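Local coordinates for zinc finger (CCCH type) motif-containing protein (Toxoplasma gondii, PDB 7NG2) that probably reads N6-methyladenosine marks in mRNA through this YTH domain, linking m6A recognition to cleavage and polyadenylation, at residues Q11-R23 against S129-S141. Numbering follows the deposited sequence. Where two conformers were deposited one is given.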
loop_
_atom_site.group_PDB
_atom_site.type_symbol
_atom_site.label_atom_id
_atom_site.label_comp_id
_atom_site.label_asym_id
_atom_site.label_seq_id
_atom_site.Cartn_x
_atom_site.Cartn_y
_atom_site.Cartn_z
ATOM N N GLN A 11 -0.594 -6.938 -19.068
ATOM C CA GLN A 11 -1.732 -6.437 -19.831
ATOM C C GLN A 11 -2.720 -5.637 -18.996
ATOM O O GLN A 11 -3.618 -5.006 -19.564
ATOM C CB GLN A 11 -2.474 -7.575 -20.541
ATOM C CG GLN A 11 -2.698 -8.840 -19.718
ATOM C CD GLN A 11 -1.447 -9.699 -19.600
ATOM O OE1 GLN A 11 -0.501 -9.545 -20.374
ATOM N NE2 GLN A 11 -1.451 -10.625 -18.651
ATOM N N SER A 12 -2.582 -5.632 -17.681
ATOM C CA SER A 12 -3.564 -4.988 -16.826
ATOM C C SER A 12 -3.118 -3.573 -16.472
ATOM O O SER A 12 -1.923 -3.277 -16.398
ATOM C CB SER A 12 -3.766 -5.796 -15.546
ATOM O OG SER A 12 -2.518 -6.118 -14.947
ATOM N N THR A 13 -4.095 -2.705 -16.221
ATOM C CA THR A 13 -3.798 -1.353 -15.759
ATOM C C THR A 13 -3.555 -1.351 -14.254
ATOM O O THR A 13 -4.159 -2.119 -13.499
ATOM C CB THR A 13 -4.935 -0.394 -16.106
ATOM O OG1 THR A 13 -6.145 -0.850 -15.485
ATOM C CG2 THR A 13 -5.125 -0.333 -17.630
ATOM N N LYS A 14 -2.639 -0.488 -13.818
ATOM C CA LYS A 14 -2.186 -0.488 -12.437
ATOM C C LYS A 14 -1.982 0.936 -11.959
ATOM O O LYS A 14 -1.586 1.811 -12.730
ATOM C CB LYS A 14 -0.877 -1.269 -12.299
ATOM C CG LYS A 14 -0.954 -2.678 -12.879
ATOM C CD LYS A 14 0.396 -3.344 -12.970
ATOM C CE LYS A 14 0.283 -4.672 -13.694
ATOM N NZ LYS A 14 0.207 -4.528 -15.156
ATOM N N ARG A 15 -2.265 1.155 -10.675
ATOM C CA ARG A 15 -1.848 2.361 -9.978
ATOM C C ARG A 15 -1.220 1.937 -8.664
ATOM O O ARG A 15 -1.592 0.915 -8.089
ATOM C CB ARG A 15 -3.014 3.337 -9.760
ATOM C CG ARG A 15 -3.507 3.949 -11.077
ATOM C CD ARG A 15 -4.715 4.846 -10.908
ATOM N NE ARG A 15 -4.359 6.081 -10.228
ATOM C CZ ARG A 15 -5.219 7.060 -9.995
ATOM N NH1 ARG A 15 -6.478 6.932 -10.391
ATOM N NH2 ARG A 15 -4.818 8.157 -9.380
ATOM N N PHE A 16 -0.260 2.730 -8.193
ATOM C CA PHE A 16 0.610 2.362 -7.077
ATOM C C PHE A 16 0.654 3.504 -6.072
ATOM O O PHE A 16 1.000 4.638 -6.435
ATOM C CB PHE A 16 2.037 2.118 -7.580
ATOM C CG PHE A 16 2.166 1.048 -8.629
ATOM C CD1 PHE A 16 1.978 1.341 -9.973
ATOM C CD2 PHE A 16 2.504 -0.244 -8.273
ATOM C CE1 PHE A 16 2.125 0.357 -10.939
ATOM C CE2 PHE A 16 2.652 -1.234 -9.240
ATOM C CZ PHE A 16 2.448 -0.924 -10.575
ATOM N N PHE A 17 0.323 3.214 -4.820
ATOM C CA PHE A 17 0.274 4.240 -3.783
ATOM C C PHE A 17 1.108 3.792 -2.596
ATOM O O PHE A 17 1.059 2.629 -2.200
ATOM C CB PHE A 17 -1.164 4.477 -3.300
ATOM C CG PHE A 17 -2.070 4.992 -4.371
ATOM C CD1 PHE A 17 -2.755 4.113 -5.203
ATOM C CD2 PHE A 17 -2.231 6.355 -4.567
ATOM C CE1 PHE A 17 -3.594 4.578 -6.203
ATOM C CE2 PHE A 17 -3.070 6.826 -5.573
ATOM C CZ PHE A 17 -3.752 5.931 -6.392
ATOM N N ILE A 18 1.877 4.722 -2.030
ATOM C CA ILE A 18 2.630 4.474 -0.800
ATOM C C ILE A 18 1.710 4.704 0.397
ATOM O O ILE A 18 0.985 5.702 0.462
ATOM C CB ILE A 18 3.897 5.349 -0.753
ATOM C CG1 ILE A 18 4.810 4.934 -1.922
ATOM C CG2 ILE A 18 4.623 5.209 0.593
ATOM C CD1 ILE A 18 6.014 5.790 -2.167
ATOM N N ILE A 19 1.710 3.754 1.327
ATOM C CA ILE A 19 0.926 3.818 2.554
ATOM C C ILE A 19 1.901 3.926 3.713
ATOM O O ILE A 19 2.825 3.117 3.825
ATOM C CB ILE A 19 0.077 2.547 2.708
ATOM C CG1 ILE A 19 -0.984 2.464 1.610
ATOM C CG2 ILE A 19 -0.530 2.475 4.110
ATOM C CD1 ILE A 19 -2.037 3.533 1.720
ATOM N N LYS A 20 1.684 4.898 4.589
ATOM C CA LYS A 20 2.486 5.045 5.795
ATOM C C LYS A 20 1.683 4.568 7.001
ATOM O O LYS A 20 0.459 4.690 7.041
ATOM C CB LYS A 20 2.910 6.503 5.998
ATOM C CG LYS A 20 3.774 7.088 4.881
ATOM C CD LYS A 20 5.092 6.336 4.678
ATOM C CE LYS A 20 6.025 6.557 5.859
ATOM N NZ LYS A 20 7.390 6.020 5.550
ATOM N N SER A 21 2.376 4.010 7.984
ATOM C CA SER A 21 1.723 3.558 9.202
ATOM C C SER A 21 2.531 4.027 10.396
ATOM O O SER A 21 3.741 3.806 10.443
ATOM C CB SER A 21 1.648 2.034 9.234
ATOM O OG SER A 21 1.001 1.595 10.418
ATOM N N ASN A 22 1.882 4.672 11.363
ATOM C CA ASN A 22 2.655 5.094 12.525
ATOM C C ASN A 22 3.026 3.925 13.430
ATOM O O ASN A 22 4.019 4.017 14.159
ATOM C CB ASN A 22 1.955 6.222 13.292
ATOM C CG ASN A 22 0.766 5.739 14.096
ATOM O OD1 ASN A 22 -0.039 4.940 13.618
ATOM N ND2 ASN A 22 0.648 6.227 15.328
ATOM N N ARG A 23 2.281 2.822 13.377
ATOM C CA ARG A 23 2.463 1.711 14.298
ATOM C C ARG A 23 2.693 0.443 13.493
ATOM O O ARG A 23 1.895 0.120 12.609
ATOM C CB ARG A 23 1.208 1.519 15.157
ATOM C CG ARG A 23 0.943 2.628 16.160
ATOM C CD ARG A 23 -0.251 2.283 17.040
ATOM N NE ARG A 23 -0.468 3.279 18.083
ATOM C CZ ARG A 23 -0.047 3.149 19.337
ATOM N NH1 ARG A 23 0.615 2.060 19.705
ATOM N NH2 ARG A 23 -0.287 4.106 20.222
ATOM N N SER A 129 8.123 10.205 0.833
ATOM C CA SER A 129 6.737 9.906 0.507
ATOM C C SER A 129 5.859 10.033 1.740
ATOM O O SER A 129 6.205 9.553 2.821
ATOM C CB SER A 129 6.628 8.473 -0.011
ATOM O OG SER A 129 7.413 8.287 -1.172
ATOM N N ARG A 130 4.711 10.666 1.569
ATOM C CA ARG A 130 3.704 10.740 2.613
ATOM C C ARG A 130 2.627 9.686 2.373
ATOM O O ARG A 130 2.579 9.028 1.332
ATOM C CB ARG A 130 3.091 12.143 2.662
ATOM C CG ARG A 130 3.935 13.154 3.431
ATOM C CD ARG A 130 3.797 12.929 4.936
ATOM N NE ARG A 130 2.405 13.004 5.385
ATOM C CZ ARG A 130 1.692 11.972 5.836
ATOM N NH1 ARG A 130 2.227 10.754 5.915
ATOM N NH2 ARG A 130 0.435 12.160 6.217
ATOM N N ASP A 131 1.749 9.534 3.353
ATOM C CA ASP A 131 0.675 8.563 3.226
ATOM C C ASP A 131 -0.204 8.911 2.027
ATOM O O ASP A 131 -0.708 10.029 1.920
ATOM C CB ASP A 131 -0.156 8.580 4.505
ATOM C CG ASP A 131 -1.218 7.517 4.515
ATOM O OD1 ASP A 131 -0.878 6.347 4.271
ATOM O OD2 ASP A 131 -2.389 7.845 4.779
ATOM N N GLY A 132 -0.371 7.954 1.112
ATOM C CA GLY A 132 -1.171 8.135 -0.084
ATOM C C GLY A 132 -0.435 8.664 -1.299
ATOM O O GLY A 132 -1.073 8.864 -2.339
ATOM N N THR A 133 0.870 8.903 -1.204
ATOM C CA THR A 133 1.613 9.407 -2.349
ATOM C C THR A 133 1.566 8.393 -3.489
ATOM O O THR A 133 1.898 7.224 -3.301
ATOM C CB THR A 133 3.070 9.648 -1.947
ATOM O OG1 THR A 133 3.150 10.707 -0.981
ATOM C CG2 THR A 133 3.909 10.017 -3.165
ATOM N N GLU A 134 1.197 8.855 -4.680
ATOM C CA GLU A 134 1.179 7.983 -5.848
ATOM C C GLU A 134 2.536 7.987 -6.539
ATOM O O GLU A 134 3.220 9.012 -6.591
ATOM C CB GLU A 134 0.090 8.400 -6.846
ATOM C CG GLU A 134 -0.193 7.319 -7.878
ATOM C CD GLU A 134 -1.417 7.558 -8.741
ATOM O OE1 GLU A 134 -2.119 8.579 -8.578
ATOM O OE2 GLU A 134 -1.666 6.705 -9.621
ATOM N N VAL A 135 2.968 6.814 -6.999
ATOM C CA VAL A 135 4.186 6.745 -7.809
ATOM C C VAL A 135 3.838 6.372 -9.244
ATOM O O VAL A 135 2.843 5.683 -9.495
ATOM C CB VAL A 135 5.257 5.802 -7.228
ATOM C CG1 VAL A 135 5.740 6.285 -5.872
ATOM C CG2 VAL A 135 4.752 4.376 -7.180
ATOM N N PRO A 136 4.636 6.807 -10.210
ATOM C CA PRO A 136 4.371 6.471 -11.621
ATOM C C PRO A 136 4.462 4.976 -11.846
ATOM O O PRO A 136 5.136 4.256 -11.089
ATOM C CB PRO A 136 5.495 7.201 -12.378
ATOM C CG PRO A 136 6.020 8.223 -11.428
ATOM C CD PRO A 136 5.812 7.681 -10.052
ATOM N N PRO A 137 3.796 4.461 -12.881
ATOM C CA PRO A 137 3.734 3.004 -13.050
ATOM C C PRO A 137 5.079 2.345 -13.312
ATOM O O PRO A 137 5.290 1.221 -12.839
ATOM C CB PRO A 137 2.764 2.828 -14.228
ATOM C CG PRO A 137 2.841 4.123 -14.981
ATOM C CD PRO A 137 3.027 5.174 -13.918
ATOM N N ALA A 138 6.005 2.991 -14.035
ATOM C CA ALA A 138 7.298 2.346 -14.255
ATOM C C ALA A 138 8.036 2.139 -12.938
ATOM O O ALA A 138 8.561 1.050 -12.675
ATOM C CB ALA A 138 8.151 3.127 -15.257
ATOM N N LEU A 139 8.069 3.168 -12.087
ATOM C CA LEU A 139 8.705 3.030 -10.782
ATOM C C LEU A 139 7.919 2.087 -9.879
ATOM O O LEU A 139 8.502 1.214 -9.229
ATOM C CB LEU A 139 8.861 4.402 -10.132
ATOM C CG LEU A 139 9.391 4.447 -8.698
ATOM C CD1 LEU A 139 10.748 3.763 -8.560
ATOM C CD2 LEU A 139 9.444 5.894 -8.219
ATOM N N GLY A 140 6.593 2.235 -9.840
ATOM C CA GLY A 140 5.789 1.364 -8.993
ATOM C C GLY A 140 5.962 -0.094 -9.350
ATOM O O GLY A 140 6.124 -0.950 -8.474
ATOM N N SER A 141 5.940 -0.404 -10.647
ATOM C CA SER A 141 6.120 -1.782 -11.078
ATOM C C SER A 141 7.475 -2.320 -10.633
ATOM O O SER A 141 7.575 -3.453 -10.151
ATOM C CB SER A 141 5.968 -1.861 -12.598
ATOM O OG SER A 141 6.264 -3.159 -13.071
HETATM O O HOH W 1 0.288 4.861 -10.168
HETATM O O HOH W 2 8.213 7.696 3.477
#
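One face of the Phe16 ring lies on the first turn of the helix beginning at Pro137. Gly140 CA sits 3.8 Å from the ring centroid as a CH-pi contact, 16° off the ring normal, and Gly140 C and Ser141 N lie over the same face, offset toward the rim. Phe17 lies on the other face of the sheet, with Glu134. Glu134 CG covers one face of the Phe17 ring, 4.1 Å from the centroid, and Gly132 O is at its edge, in plane. Glu134 CG is anti to the backbone N (chi1 -165°), and the extended chain carries the carboxylate past this ring to Arg15. There Arg15 meets it in a side-on salt bridge through two nitrogens: NE bonds Glu134 OE2 and NH2 bonds Glu134 OE1, each at 2.8 Å. The guanidinium and carboxylate planes are 24° apart. A water joins Glu134 OE2 to Phe16 N and Val135 O.

In this YTH domain, a short, weakly bonded edge strand at about 134-135 runs antiparallel to strand 14-21. Strand 55-62 runs parallel to 14-21 along its other edge, and helix 40-52 also packs on Phe17. Val135 N donates to Phe16 O. Ile18 N donates to Thr133 O at 2.8 Å. Just before the edge strand, a type II turn from Arg130 to Thr133 lies alongside Ile18 to Lys20. Gly132 N donates to Ile18 O at 2.7 Å. Asp131 OD1 takes the Lys20 N-H on its anti side at 3.0 Å. On the Phe16 side of the sheet, Ile18 CD1 packs against Val135 CG1 at 3.7 Å and tightly against Ser129 CB, while Ser129 OG bonds Leu126 O.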